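Local coordinates for SMC protein (PDB 1XEW), which probably serves in chromosome condensation and partitioning, its N-terminal piece here supplying the Walker A half of an ABC-type ATPase head, at residues P2-L7 and V82-N87. Residues are numbered along the deposited sequence; the frame is centred on the assembly and turned at random.
Sequences PYIEKL and VAIYFN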
# COMPACT_ATOMS: atom_id res chain seq x y z
N PRO A 2 8.69 12.49 -5.15
CA PRO A 2 9.70 12.17 -4.11
C PRO A 2 9.69 10.74 -3.56
O PRO A 2 8.92 9.93 -4.03
CB PRO A 2 9.40 13.19 -3.02
CG PRO A 2 7.98 13.60 -3.29
CD PRO A 2 7.98 13.71 -4.77
N TYR A 3 10.54 10.42 -2.57
CA TYR A 3 10.54 9.04 -2.07
C TYR A 3 11.02 8.83 -0.62
O TYR A 3 11.80 9.66 -0.07
CB TYR A 3 11.30 8.15 -3.03
CG TYR A 3 12.79 8.27 -3.03
CD1 TYR A 3 13.54 7.62 -2.06
CD2 TYR A 3 13.46 9.05 -4.00
CE1 TYR A 3 14.94 7.73 -2.04
CE2 TYR A 3 14.88 9.17 -4.01
CZ TYR A 3 15.60 8.50 -3.02
OH TYR A 3 16.96 8.55 -2.99
N ILE A 4 10.56 7.73 -0.01
CA ILE A 4 10.91 7.46 1.39
C ILE A 4 12.31 6.86 1.54
O ILE A 4 12.59 5.79 0.98
CB ILE A 4 9.86 6.51 2.06
CG1 ILE A 4 8.47 7.11 1.98
CG2 ILE A 4 10.18 6.25 3.59
CD1 ILE A 4 7.37 6.04 2.30
N GLU A 5 13.23 7.57 2.24
CA GLU A 5 14.56 7.02 2.53
C GLU A 5 14.50 6.05 3.68
O GLU A 5 15.05 4.93 3.62
CB GLU A 5 15.57 8.15 2.85
CG GLU A 5 15.64 9.23 1.76
CD GLU A 5 16.28 10.56 2.27
OE1 GLU A 5 16.19 10.87 3.49
OE2 GLU A 5 16.82 11.32 1.41
N LYS A 6 13.81 6.41 4.75
CA LYS A 6 13.72 5.50 5.91
C LYS A 6 12.68 5.95 6.83
O LYS A 6 12.22 7.09 6.73
CB LYS A 6 15.03 5.49 6.74
CG LYS A 6 15.52 6.94 7.18
CD LYS A 6 16.78 6.84 8.12
CE LYS A 6 17.33 8.29 8.46
NZ LYS A 6 18.48 8.20 9.37
N LEU A 7 12.35 5.05 7.76
CA LEU A 7 11.41 5.28 8.80
C LEU A 7 12.10 4.96 10.12
O LEU A 7 12.82 3.88 10.20
CB LEU A 7 10.27 4.30 8.64
CG LEU A 7 8.97 4.44 9.45
CD1 LEU A 7 8.30 5.79 9.01
CD2 LEU A 7 7.97 3.19 9.16
N VAL A 82 7.52 8.45 15.75
CA VAL A 82 7.78 7.88 14.42
C VAL A 82 8.29 9.03 13.60
O VAL A 82 7.71 10.16 13.65
CB VAL A 82 6.51 7.30 13.68
CG1 VAL A 82 6.88 6.91 12.20
CG2 VAL A 82 5.98 6.05 14.39
N ALA A 83 9.36 8.81 12.89
CA ALA A 83 9.81 9.89 12.03
C ALA A 83 9.96 9.28 10.65
O ALA A 83 10.51 8.16 10.50
CB ALA A 83 11.26 10.48 12.46
N ILE A 84 9.51 10.01 9.62
CA ILE A 84 9.72 9.45 8.29
C ILE A 84 10.61 10.45 7.50
O ILE A 84 10.39 11.65 7.60
CB ILE A 84 8.36 9.23 7.61
CG1 ILE A 84 8.55 8.47 6.26
CG2 ILE A 84 7.61 10.62 7.49
CD1 ILE A 84 7.09 8.15 5.59
N TYR A 85 11.57 9.94 6.72
CA TYR A 85 12.55 10.77 6.03
C TYR A 85 12.31 10.62 4.53
O TYR A 85 12.38 9.50 3.99
CB TYR A 85 13.98 10.25 6.34
CG TYR A 85 14.41 10.44 7.81
CD1 TYR A 85 15.44 11.31 8.13
CD2 TYR A 85 13.74 9.83 8.87
CE1 TYR A 85 15.80 11.55 9.47
CE2 TYR A 85 14.12 10.09 10.24
CZ TYR A 85 15.15 10.94 10.49
OH TYR A 85 15.62 11.15 11.79
N PHE A 86 12.07 11.73 3.87
CA PHE A 86 11.81 11.69 2.43
C PHE A 86 12.95 12.38 1.70
O PHE A 86 13.40 13.48 2.12
CB PHE A 86 10.56 12.52 2.13
CG PHE A 86 9.25 11.87 2.50
CD1 PHE A 86 8.64 10.92 1.64
CD2 PHE A 86 8.58 12.27 3.68
CE1 PHE A 86 7.38 10.39 1.94
CE2 PHE A 86 7.31 11.75 4.00
CZ PHE A 86 6.70 10.83 3.16
N ASN A 87 13.35 11.81 0.57
CA ASN A 87 14.33 12.45 -0.33
C ASN A 87 13.44 13.39 -1.16
O ASN A 87 12.43 12.94 -1.75
CB ASN A 87 14.98 11.41 -1.24
CG ASN A 87 15.83 12.04 -2.34
OD1 ASN A 87 15.32 12.79 -3.19
ND2 ASN A 87 17.13 11.75 -2.32
O HOH W 1 18.54 9.62 -0.56
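Tyr3 and Asn87 begin an antiparallel pairing, interrupted by a classic beta bulge, between neighbouring strands of the sheet in the N-terminal part of the SMC ATPase head. Asn87 N gives a short hydrogen bond to Tyr3 O (2.7 Å), and Tyr3 N a longer one to Asn87 O. At the bulge Glu5 and Lys6 both face Tyr85: its carbonyl O takes Glu5 N at 2.7 Å and, weakly, Lys6 N, while Tyr85 N bonds to Lys6 O.

Apolar contacts fill the face carrying Ile4, Leu7, Ile84 and Phe86. CG1 of Ile4 lies 3.5 Å from CE1 of Phe86, and Ile4 CG2 meets Ile84 CG1. Leu7 reaches across with CD1, which touches both Val82 CG1 and Ile84 CB; beyond, helix 40-49, whose first residues bind ATP, packs against Leu7 and Val82.

Polar and aromatic groups occupy the other face. With CG between backbone N and carbonyl carbon (chi1 53°), the extended Lys6 chain passes over the Tyr85 ring, CE above its centre and NZ 4.5 Å from the centroid in a cation-pi contact; Glu8 salt-bridges Lys6 NZ and hydrogen-bonds Tyr85 OH. Asn87 lays CB over the Tyr3 ring in a CH-pi contact (3.6 Å to the centroid), its amide stacked on the ring, planes 14° apart; ND2 hydrogen-bonds Glu89. A water accepts from Asn87 ND2 and donates to Glu5 OE2, 3.1 Å from each.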